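Putative glycosyltransferase (GalT1) (Streptococcus parasanguinis, PDB 4PHR) probably transfers a sugar from a nucleotide donor as a glycosyltransferase, and binds UDP and manganese through its GT-D-fold domain. Local coordinates at residues A[144-149]-A[198-203]; A[138-143]-A[161-166]; A[171-176]-A[266-271]; A[16-21]-A[133-138]. All blocks are in the same frame, centred on the assembly; numbering follows the deposited sequence.

Contact 1 of 4, residues A[144-149]-A[198-203]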
# COMPACT_ATOMS: atom_id res chain seq x y z
N ARG A 144 -1.13 -17.26 3.69
CA ARG A 144 -1.46 -18.50 4.38
C ARG A 144 -0.32 -19.49 4.22
O ARG A 144 0.09 -19.79 3.10
CB ARG A 144 -2.76 -19.11 3.86
CG ARG A 144 -3.11 -20.43 4.54
CD ARG A 144 -4.21 -21.20 3.82
NE ARG A 144 -5.55 -20.70 4.14
CZ ARG A 144 -6.25 -21.08 5.21
NH1 ARG A 144 -5.75 -21.95 6.08
NH2 ARG A 144 -7.46 -20.58 5.41
N GLY A 145 0.19 -20.00 5.34
CA GLY A 145 1.27 -20.97 5.32
C GLY A 145 2.64 -20.42 4.96
O GLY A 145 3.58 -21.18 4.75
N LYS A 146 2.76 -19.09 4.90
CA LYS A 146 4.03 -18.49 4.54
C LYS A 146 4.76 -17.97 5.76
O LYS A 146 4.14 -17.58 6.75
CB LYS A 146 3.82 -17.33 3.56
CG LYS A 146 3.09 -17.70 2.28
CD LYS A 146 3.89 -18.70 1.46
CE LYS A 146 3.39 -18.75 0.03
NZ LYS A 146 1.96 -19.16 -0.06
N ASP A 147 6.09 -17.96 5.69
CA ASP A 147 6.90 -17.24 6.66
C ASP A 147 7.04 -15.81 6.18
O ASP A 147 7.47 -15.57 5.06
CB ASP A 147 8.28 -17.88 6.80
CG ASP A 147 8.22 -19.27 7.40
OD1 ASP A 147 7.66 -19.42 8.51
OD2 ASP A 147 8.71 -20.22 6.75
N LEU A 148 6.66 -14.86 7.04
CA LEU A 148 6.60 -13.46 6.64
C LEU A 148 7.72 -12.62 7.21
O LEU A 148 8.14 -12.83 8.36
CB LEU A 148 5.28 -12.83 7.09
CG LEU A 148 4.00 -13.45 6.54
CD1 LEU A 148 2.78 -12.75 7.11
CD2 LEU A 148 4.03 -13.40 5.02
N LEU A 149 8.18 -11.66 6.42
CA LEU A 149 8.96 -10.54 6.93
C LEU A 149 8.13 -9.30 6.68
O LEU A 149 7.86 -8.96 5.53
CB LEU A 149 10.31 -10.44 6.22
CG LEU A 149 11.19 -9.26 6.63
CD1 LEU A 149 11.51 -9.29 8.12
CD2 LEU A 149 12.47 -9.24 5.81
N ASN A 198 13.93 -17.11 2.54
CA ASN A 198 12.76 -17.98 2.63
C ASN A 198 11.51 -17.32 3.21
O ASN A 198 10.65 -18.01 3.78
CB ASN A 198 13.10 -19.25 3.41
CG ASN A 198 14.11 -20.13 2.69
OD1 ASN A 198 14.06 -20.28 1.47
ND2 ASN A 198 15.04 -20.70 3.45
N ARG A 199 11.40 -16.01 3.07
CA ARG A 199 10.22 -15.29 3.55
C ARG A 199 9.55 -14.49 2.43
O ARG A 199 10.21 -13.99 1.52
CB ARG A 199 10.57 -14.37 4.71
CG ARG A 199 10.94 -15.13 5.96
CD ARG A 199 11.23 -14.25 7.19
NE ARG A 199 11.62 -15.14 8.27
CZ ARG A 199 10.78 -15.69 9.14
NH1 ARG A 199 9.49 -15.36 9.14
NH2 ARG A 199 11.25 -16.55 10.04
N LEU A 200 8.23 -14.38 2.52
CA LEU A 200 7.49 -13.43 1.71
C LEU A 200 7.57 -12.09 2.44
O LEU A 200 7.36 -12.01 3.65
CB LEU A 200 6.03 -13.88 1.60
CG LEU A 200 5.03 -12.92 0.95
CD1 LEU A 200 5.39 -12.69 -0.51
CD2 LEU A 200 3.61 -13.49 1.06
N ILE A 201 7.88 -11.02 1.71
CA ILE A 201 8.07 -9.72 2.32
C ILE A 201 6.82 -8.87 2.12
O ILE A 201 6.35 -8.74 0.99
CB ILE A 201 9.31 -8.99 1.72
CG1 ILE A 201 10.56 -9.88 1.78
CG2 ILE A 201 9.54 -7.66 2.43
CD1 ILE A 201 11.74 -9.34 0.98
N LEU A 202 6.28 -8.33 3.20
CA LEU A 202 5.13 -7.43 3.14
C LEU A 202 5.61 -6.08 3.65
O LEU A 202 6.29 -6.02 4.67
CB LEU A 202 3.99 -7.92 4.04
CG LEU A 202 3.49 -9.35 3.80
CD1 LEU A 202 2.32 -9.67 4.73
CD2 LEU A 202 3.12 -9.57 2.34
N VAL A 203 5.27 -5.01 2.93
CA VAL A 203 5.79 -3.70 3.29
C VAL A 203 4.65 -2.71 3.49
O VAL A 203 3.79 -2.57 2.62
CB VAL A 203 6.76 -3.17 2.20
CG1 VAL A 203 7.47 -1.92 2.71
CG2 VAL A 203 7.77 -4.25 1.81
O HOH W 1 7.44 -18.67 3.10
O HOH W 2 11.72 -18.93 6.90
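Parallel strand pairing joins 144-149 to 198-203, with bridges at Leu-148/Leu-200 and Leu-149/Ile-201. Leu-200 turns both its N and its O to strand 147-149: its N donates to Asp-147 O, nearly along the C=O axis, while its O accepts from Leu-149 N at 2.9 Å and 169°. Leu-202 N closes the ladder on Leu-149 O, lying in the carbonyl plane.

Arg-199 lies across the start of the 147-149 strand. Its CG stands anti to the carbonyl carbon (chi1 -69°) and the chain then runs extended to NE. Arg-199 CB rests 3.3 Å from Asp-147 O; CG touches the same oxygen and Asp-147 CB; CD passes over Leu-148 O and reaches Leu-149 CB at 4.0 Å. At the tip, Arg-199 NH1 donates to Leu-148 O over 3.0 Å, approaching from above the carbonyl plane with a bent angle of 142°. Asp-147 CB lies over one face of the guanidinium. Asp-147 OD1 is 4.5 Å from Arg-199 NH1 and well out of its plane, so only the charges attract; both atoms instead hydrogen-bond to Ser-170 OG.

On the sheet face of Leu-148, its CD2 meets Leu-200 CD2 as the two chains run side by side, and its CD1 meets Leu-202 CD1 obliquely at 3.9 Å.

These are inner strands of a parallel five-stranded sheet: 170-176 lies beyond 147-153 and 223-225 beyond 200-204, while helices 185-195 and 206-218 cover the Leu-149/Ile-201 face.

Contact 2 of 4, residues A[138-143]-A[161-166]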
# COMPACT_ATOMS: atom_id res chain seq x y z
N SER A 138 -9.35 -13.35 -0.11
CA SER A 138 -8.38 -13.51 -1.18
C SER A 138 -7.02 -12.96 -0.80
O SER A 138 -5.98 -13.56 -1.09
CB SER A 138 -8.88 -12.87 -2.48
OG SER A 138 -7.93 -13.05 -3.52
N LEU A 139 -7.01 -11.81 -0.13
CA LEU A 139 -5.77 -11.24 0.39
C LEU A 139 -5.06 -12.22 1.32
O LEU A 139 -3.86 -12.45 1.18
CB LEU A 139 -6.04 -9.93 1.13
CG LEU A 139 -6.14 -8.67 0.27
CD1 LEU A 139 -6.84 -7.56 1.02
CD2 LEU A 139 -4.75 -8.24 -0.19
N LYS A 140 -5.79 -12.81 2.26
CA LYS A 140 -5.19 -13.69 3.26
C LYS A 140 -4.52 -14.90 2.61
O LYS A 140 -3.55 -15.43 3.14
CB LYS A 140 -6.24 -14.15 4.28
CG LYS A 140 -6.64 -13.07 5.28
CD LYS A 140 -7.85 -13.52 6.11
CE LYS A 140 -8.24 -12.46 7.13
NZ LYS A 140 -9.41 -12.87 7.95
N GLU A 141 -5.03 -15.32 1.46
CA GLU A 141 -4.43 -16.45 0.76
C GLU A 141 -3.01 -16.15 0.29
O GLU A 141 -2.23 -17.07 0.02
CB GLU A 141 -5.31 -16.91 -0.41
CG GLU A 141 -6.63 -17.55 0.02
CD GLU A 141 -6.44 -18.75 0.93
OE1 GLU A 141 -5.43 -19.47 0.78
OE2 GLU A 141 -7.31 -18.98 1.81
N LEU A 142 -2.66 -14.87 0.22
CA LEU A 142 -1.29 -14.49 -0.14
C LEU A 142 -0.28 -14.97 0.89
O LEU A 142 0.85 -15.32 0.54
CB LEU A 142 -1.17 -12.97 -0.33
CG LEU A 142 -1.93 -12.35 -1.50
CD1 LEU A 142 -1.79 -10.84 -1.49
CD2 LEU A 142 -1.42 -12.92 -2.81
N TRP A 143 -0.68 -14.99 2.16
CA TRP A 143 0.28 -15.31 3.23
C TRP A 143 -0.04 -16.58 4.02
O TRP A 143 0.72 -16.96 4.90
CB TRP A 143 0.47 -14.12 4.17
CG TRP A 143 -0.79 -13.53 4.72
CD1 TRP A 143 -1.56 -14.02 5.73
CD2 TRP A 143 -1.41 -12.31 4.30
NE1 TRP A 143 -2.63 -13.19 5.96
CE2 TRP A 143 -2.56 -12.12 5.10
CE3 TRP A 143 -1.10 -11.35 3.33
CZ2 TRP A 143 -3.40 -11.02 4.95
CZ3 TRP A 143 -1.94 -10.26 3.18
CH2 TRP A 143 -3.08 -10.10 3.99
N GLY A 161 -3.31 -7.42 17.46
CA GLY A 161 -4.62 -7.37 18.09
C GLY A 161 -5.77 -7.81 17.20
O GLY A 161 -6.93 -7.66 17.57
N ASN A 162 -5.47 -8.35 16.02
CA ASN A 162 -6.50 -8.92 15.16
C ASN A 162 -5.97 -10.20 14.50
O ASN A 162 -4.81 -10.56 14.70
CB ASN A 162 -7.01 -7.89 14.13
CG ASN A 162 -5.94 -7.44 13.15
OD1 ASN A 162 -5.36 -8.26 12.44
ND2 ASN A 162 -5.72 -6.13 13.07
N ASP A 163 -6.81 -10.87 13.72
CA ASP A 163 -6.42 -12.17 13.14
C ASP A 163 -5.98 -12.10 11.68
O ASP A 163 -5.94 -13.11 10.99
CB ASP A 163 -7.54 -13.21 13.32
CG ASP A 163 -8.80 -12.87 12.54
OD1 ASP A 163 -8.80 -11.86 11.81
OD2 ASP A 163 -9.79 -13.62 12.64
N LEU A 164 -5.62 -10.91 11.21
CA LEU A 164 -5.26 -10.74 9.80
C LEU A 164 -4.20 -11.74 9.32
O LEU A 164 -4.33 -12.33 8.24
CB LEU A 164 -4.80 -9.31 9.53
CG LEU A 164 -4.47 -8.94 8.08
CD1 LEU A 164 -5.68 -9.16 7.17
CD2 LEU A 164 -4.01 -7.50 8.04
N PHE A 165 -3.15 -11.92 10.11
CA PHE A 165 -2.04 -12.80 9.73
C PHE A 165 -2.00 -14.12 10.50
O PHE A 165 -0.95 -14.76 10.56
CB PHE A 165 -0.70 -12.07 9.91
CG PHE A 165 -0.58 -10.80 9.10
CD1 PHE A 165 -0.64 -10.84 7.72
CD2 PHE A 165 -0.38 -9.59 9.72
CE1 PHE A 165 -0.54 -9.69 6.98
CE2 PHE A 165 -0.26 -8.42 8.97
CZ PHE A 165 -0.34 -8.47 7.60
N VAL A 166 -3.12 -14.55 11.06
CA VAL A 166 -3.10 -15.72 11.94
C VAL A 166 -2.60 -16.98 11.25
O VAL A 166 -1.97 -17.84 11.88
CB VAL A 166 -4.49 -15.97 12.60
CG1 VAL A 166 -5.50 -16.47 11.59
CG2 VAL A 166 -4.34 -16.97 13.75
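Trp-143 is the tightly packed centre of this contact, held at an edge and on both faces. Its CG sits between the backbone N and the carbonyl carbon, the crowded position (chi1 52°), which brings the indole against Leu-164 and Phe-165. Trp-143 NE1 donates to Leu-164 O at 3.0 Å; the oxygen is met in its carbonyl plane on a lone pair, though it lies somewhat out of the indole plane and the bond bends to 141°. Phe-165 presents its edge to one indole face in a T-shaped pair, with ring planes at 64° and centroids 4.8 Å apart. Phe-165 CD1 comes to 3.5 Å from Trp-143 CE2. The opposite face lies against Leu-139 O and Lys-140 CA of its own chain turn, while Leu-164 CD1 touches Trp-143 CZ2, 3.7 Å away.

The acceptor carbonyl belongs to a type I beta turn from Asp-163 to Val-166, entered through an Asx turn in which Asn-162 OD1 accepts from Leu-164 N. This turn lies in the loop between parallel strands 147-153 and 170-176 of the GT-D-fold domain.

Toward solvent the fit loosens. The extended chain of Lys-140 crosses Leu-164 obliquely, its CG 3.8 Å from Leu-164 O. Lys-140 NZ stays 4.0 Å from Asp-163 OD1, too far for a salt bridge; Tyr-233 OH of helix 229-238 hydrogen-bonds to both charged groups and so links them indirectly.

Contact 3 of 4, residues A[171-176]-A[266-271]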
# COMPACT_ATOMS: atom_id res chain seq x y z
N ILE A 171 6.10 -14.84 11.72
CA ILE A 171 6.23 -13.43 11.40
C ILE A 171 7.48 -12.86 12.05
O ILE A 171 7.70 -13.04 13.25
CB ILE A 171 5.03 -12.61 11.89
CG1 ILE A 171 3.75 -13.11 11.22
CG2 ILE A 171 5.24 -11.12 11.64
CD1 ILE A 171 2.53 -12.38 11.69
N LYS A 172 8.30 -12.21 11.24
CA LYS A 172 9.39 -11.39 11.74
C LYS A 172 9.10 -9.97 11.25
O LYS A 172 8.59 -9.80 10.16
CB LYS A 172 10.73 -11.89 11.19
CG LYS A 172 11.11 -13.30 11.66
CD LYS A 172 11.34 -13.33 13.16
CE LYS A 172 11.71 -14.73 13.64
NZ LYS A 172 11.76 -14.77 15.13
N ARG A 173 9.44 -8.97 12.07
CA ARG A 173 9.17 -7.58 11.73
C ARG A 173 10.43 -6.74 11.78
O ARG A 173 11.21 -6.84 12.73
CB ARG A 173 8.14 -6.96 12.69
CG ARG A 173 6.80 -7.65 12.71
CD ARG A 173 5.84 -7.05 13.74
NE ARG A 173 4.65 -7.89 13.84
CZ ARG A 173 3.47 -7.61 13.30
NH1 ARG A 173 3.26 -6.46 12.65
NH2 ARG A 173 2.48 -8.48 13.45
N LEU A 174 10.60 -5.91 10.76
CA LEU A 174 11.63 -4.89 10.77
C LEU A 174 10.89 -3.58 11.00
O LEU A 174 10.12 -3.14 10.14
CB LEU A 174 12.37 -4.86 9.43
CG LEU A 174 13.61 -3.98 9.27
CD1 LEU A 174 14.68 -4.38 10.29
CD2 LEU A 174 14.15 -4.07 7.84
N VAL A 175 11.10 -2.97 12.16
CA VAL A 175 10.28 -1.82 12.55
C VAL A 175 11.04 -0.53 12.28
O VAL A 175 12.09 -0.29 12.87
CB VAL A 175 9.83 -1.92 14.02
CG1 VAL A 175 9.00 -0.72 14.41
CG2 VAL A 175 9.04 -3.21 14.22
N CYS A 176 10.49 0.27 11.39
CA CYS A 176 11.13 1.46 10.86
C CYS A 176 10.47 2.73 11.38
O CYS A 176 9.46 2.66 12.10
CB CYS A 176 11.05 1.42 9.33
SG CYS A 176 11.74 -0.11 8.60
N GLN A 266 3.53 -8.78 24.02
CA GLN A 266 4.69 -9.66 24.05
C GLN A 266 4.90 -10.34 22.71
O GLN A 266 6.03 -10.45 22.23
CB GLN A 266 4.55 -10.69 25.17
CG GLN A 266 5.74 -11.63 25.30
CD GLN A 266 5.71 -12.43 26.59
OE1 GLN A 266 4.92 -12.16 27.49
NE2 GLN A 266 6.59 -13.42 26.69
N GLU A 267 3.81 -10.81 22.10
CA GLU A 267 3.91 -11.52 20.83
C GLU A 267 4.48 -10.61 19.73
O GLU A 267 5.36 -11.02 18.98
CB GLU A 267 2.54 -12.08 20.41
CG GLU A 267 2.58 -12.84 19.10
CD GLU A 267 1.38 -13.75 18.91
OE1 GLU A 267 0.31 -13.46 19.48
OE2 GLU A 267 1.51 -14.77 18.19
N TYR A 268 3.98 -9.39 19.65
CA TYR A 268 4.51 -8.40 18.72
C TYR A 268 5.99 -8.14 19.01
O TYR A 268 6.83 -8.20 18.11
CB TYR A 268 3.68 -7.11 18.81
CG TYR A 268 4.27 -5.88 18.15
CD1 TYR A 268 4.29 -5.74 16.77
CD2 TYR A 268 4.76 -4.83 18.92
CE1 TYR A 268 4.82 -4.60 16.16
CE2 TYR A 268 5.28 -3.69 18.33
CZ TYR A 268 5.31 -3.57 16.95
OH TYR A 268 5.83 -2.42 16.39
N GLN A 269 6.31 -7.88 20.27
CA GLN A 269 7.69 -7.60 20.63
C GLN A 269 8.62 -8.74 20.21
O GLN A 269 9.70 -8.50 19.68
CB GLN A 269 7.81 -7.30 22.12
CG GLN A 269 6.98 -6.11 22.57
CD GLN A 269 7.47 -4.80 21.97
OE1 GLN A 269 8.64 -4.66 21.62
NE2 GLN A 269 6.57 -3.83 21.85
N GLU A 270 8.18 -9.97 20.44
CA GLU A 270 9.01 -11.13 20.11
C GLU A 270 9.18 -11.33 18.60
O GLU A 270 10.10 -12.00 18.16
CB GLU A 270 8.43 -12.39 20.77
CG GLU A 270 8.58 -12.39 22.29
CD GLU A 270 7.74 -13.45 22.97
OE1 GLU A 270 6.80 -13.98 22.33
OE2 GLU A 270 8.01 -13.76 24.15
N GLN A 271 8.30 -10.72 17.81
CA GLN A 271 8.42 -10.78 16.35
C GLN A 271 9.43 -9.77 15.80
O GLN A 271 9.91 -9.91 14.68
CB GLN A 271 7.06 -10.57 15.69
CG GLN A 271 6.07 -11.69 15.96
CD GLN A 271 4.65 -11.38 15.49
OE1 GLN A 271 4.33 -10.25 15.13
NE2 GLN A 271 3.79 -12.40 15.51
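Helix 266-271 crosses strand 171-176 at 74°, with the axes 7.6 Å apart at closest approach. At its start, Gln-266 NE2 donates to Glu-270 OE2, a bond within the helix, between two exposed side chains. Tyr-268 is the first to reach the strand. Its CG is anti to the backbone N, which brings Tyr-268 CE1 to 3.6 Å from Arg-173 CD; CD1 lies over one face of the guanidinium, and the ring and guanidinium planes are 63° apart. The hydroxyl meets the methyls of Val-175 tip to tip.

Gln-271 has the largest share of the contact. Its amide lies nearly coplanar with the Arg-173 guanidinium, and Gln-271 OE1 accepts both Arg-173 NE (2.7 Å, 162°) and the longer, more bent bond from Arg-173 NH2 (3.1 Å). This double, side-on grip fixes the amide's rotation, while Ile-171 CB packs against its CD and NE2. The backbone joins too: Gln-271 O takes Arg-173 N at 2.8 Å.

Behind this pair, Arg-173 NH1 forms a salt bridge with Glu-152 of strand 147-153. Past the helix the chain continues as strand 272-275, an edge strand of the parallel sheet, next to 170-176.

Contact 4 of 4, residues A[16-21]-A[133-138]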
# COMPACT_ATOMS: atom_id res chain seq x y z
N PRO A 16 -9.31 -4.41 -11.18
CA PRO A 16 -9.84 -4.17 -9.83
C PRO A 16 -9.31 -5.20 -8.82
O PRO A 16 -8.73 -6.21 -9.22
CB PRO A 16 -11.35 -4.30 -10.01
CG PRO A 16 -11.52 -5.10 -11.26
CD PRO A 16 -10.36 -4.77 -12.14
N ILE A 17 -9.52 -4.92 -7.54
CA ILE A 17 -8.98 -5.72 -6.45
C ILE A 17 -8.88 -7.23 -6.69
O ILE A 17 -7.79 -7.81 -6.60
CB ILE A 17 -9.75 -5.48 -5.13
CG1 ILE A 17 -9.56 -4.04 -4.65
CG2 ILE A 17 -9.27 -6.43 -4.05
CD1 ILE A 17 -10.52 -3.64 -3.55
N LEU A 18 -9.99 -7.89 -6.99
CA LEU A 18 -9.97 -9.35 -7.06
C LEU A 18 -9.18 -9.85 -8.24
O LEU A 18 -8.55 -10.91 -8.19
CB LEU A 18 -11.38 -9.94 -7.09
CG LEU A 18 -12.05 -10.06 -5.72
CD1 LEU A 18 -13.45 -10.61 -5.87
CD2 LEU A 18 -11.21 -10.93 -4.77
N GLU A 19 -9.21 -9.08 -9.33
CA GLU A 19 -8.46 -9.42 -10.52
C GLU A 19 -6.97 -9.19 -10.30
O GLU A 19 -6.14 -9.98 -10.75
CB GLU A 19 -8.96 -8.60 -11.71
CG GLU A 19 -10.47 -8.69 -11.94
CD GLU A 19 -10.96 -10.12 -12.12
OE1 GLU A 19 -12.10 -10.41 -11.70
OE2 GLU A 19 -10.21 -10.95 -12.68
N SER A 20 -6.63 -8.11 -9.59
CA SER A 20 -5.24 -7.85 -9.21
C SER A 20 -4.69 -8.99 -8.38
O SER A 20 -3.56 -9.44 -8.58
CB SER A 20 -5.10 -6.54 -8.44
OG SER A 20 -5.17 -5.45 -9.33
N LEU A 21 -5.49 -9.46 -7.43
CA LEU A 21 -5.05 -10.55 -6.56
C LEU A 21 -4.83 -11.84 -7.34
O LEU A 21 -3.88 -12.58 -7.06
CB LEU A 21 -6.05 -10.74 -5.42
CG LEU A 21 -6.00 -9.61 -4.39
CD1 LEU A 21 -7.19 -9.67 -3.44
CD2 LEU A 21 -4.68 -9.62 -3.61
N GLU A 133 -15.72 -9.09 2.29
CA GLU A 133 -15.33 -10.35 2.91
C GLU A 133 -14.52 -11.19 1.92
O GLU A 133 -13.47 -11.73 2.27
CB GLU A 133 -16.54 -11.12 3.41
CG GLU A 133 -16.19 -12.47 4.03
CD GLU A 133 -17.37 -13.12 4.72
OE1 GLU A 133 -18.51 -12.67 4.53
OE2 GLU A 133 -17.14 -14.10 5.47
N ALA A 134 -15.01 -11.30 0.69
CA ALA A 134 -14.27 -12.01 -0.36
C ALA A 134 -12.90 -11.38 -0.66
O ALA A 134 -11.93 -12.10 -0.90
CB ALA A 134 -15.10 -12.10 -1.62
N TYR A 135 -12.83 -10.05 -0.64
CA TYR A 135 -11.56 -9.38 -0.88
C TYR A 135 -10.54 -9.77 0.19
O TYR A 135 -9.40 -10.10 -0.12
CB TYR A 135 -11.72 -7.85 -0.91
CG TYR A 135 -12.57 -7.31 -2.04
CD1 TYR A 135 -12.79 -8.05 -3.20
CD2 TYR A 135 -13.15 -6.05 -1.95
CE1 TYR A 135 -13.57 -7.54 -4.24
CE2 TYR A 135 -13.93 -5.54 -2.99
CZ TYR A 135 -14.14 -6.29 -4.13
OH TYR A 135 -14.91 -5.79 -5.15
N PHE A 136 -10.95 -9.72 1.46
CA PHE A 136 -10.02 -10.02 2.55
C PHE A 136 -9.63 -11.49 2.57
O PHE A 136 -8.49 -11.83 2.88
CB PHE A 136 -10.57 -9.59 3.91
CG PHE A 136 -10.45 -8.11 4.16
CD1 PHE A 136 -9.20 -7.52 4.30
CD2 PHE A 136 -11.57 -7.30 4.24
CE1 PHE A 136 -9.06 -6.17 4.53
CE2 PHE A 136 -11.45 -5.94 4.48
CZ PHE A 136 -10.20 -5.37 4.62
N GLU A 137 -10.56 -12.37 2.20
CA GLU A 137 -10.25 -13.79 2.11
C GLU A 137 -9.22 -14.04 1.02
O GLU A 137 -8.29 -14.84 1.20
CB GLU A 137 -11.51 -14.62 1.87
CG GLU A 137 -12.53 -14.57 3.00
CD GLU A 137 -12.10 -15.36 4.23
OE1 GLU A 137 -10.96 -15.15 4.71
OE2 GLU A 137 -12.90 -16.18 4.71
N SER A 138 -9.35 -13.35 -0.11
CA SER A 138 -8.38 -13.51 -1.18
C SER A 138 -7.02 -12.96 -0.80
O SER A 138 -5.98 -13.56 -1.09
CB SER A 138 -8.88 -12.87 -2.48
OG SER A 138 -7.93 -13.05 -3.52
O HOH W 3 -8.92 -12.92 -6.25
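Apolar contact with the Tyr-135 ring dominates the packing of 16-21 against 133-138. Ile-17 comes over one face: its CG2 makes a CH-pi contact, 4.2 Å from the ring centroid and 23° off the normal, and CD1 lies 3.9 Å from Tyr-135 CD2. Leu-18 works at the rim. Leu-18 CG presses to 3.3 Å from Tyr-135 CE1, a tight approach, and its CD1 lies in the ring plane at the edge. Both aliphatic chains cross the tyrosine at about a right angle, so successive residues of one helix hold a face and an edge of the same ring.

Van der Waals contact continues around Ser-138. Leu-18 CD2 sits 3.8 Å from Ser-138 CB, while Leu-21 CD1 touches both CB and OG of that serine.

Polar contact across the pair runs through water. One molecule donates to Leu-18 O at 2.8 Å and hydrogen-bonds to Ser-138 OG at 2.9 Å. The serine OG stands anti to its backbone N (chi1 -179°), a torsion that places OG beside the water. Lys-25 NZ, further along the first helix, hydrogen-bonds to Ser-138 O and adds a direct polar tie between the helices.

The two segments run nearly parallel at 16°, their axes 10.0 Å apart, as a side-by-side helix pair near the UDP site of this GT-D-fold domain: the Ile-17 side chain is about 6 Å from that of UDP-binding Arg-121.

Contact 4 closes at Ser-138, where contact 2 opens, and ahead of contacts 1 and 3; contact 1 alternates along the chain with 2 and 3. Helix 132-140 serves contacts 4 and 2, whose centres lie 12 Å apart; the chain then enters strand 147-153 of contact 1. Strands 147-153 and 170-176 are neighbours in the UDP-binding domain's five-stranded parallel sheet, joining contacts 1 and 3. Phe-165 of contact 2 packs on Leu-148 and Leu-202 of contact 1 and on Ile-171 of contact 3. Contacts 3 and 4, whose centres are 26 Å apart, do not touch. Contact 1 lies within the sheet, contact 3 sets a helix on its strand 170-176, and contacts 2 and 4 build outward along helix 132-140.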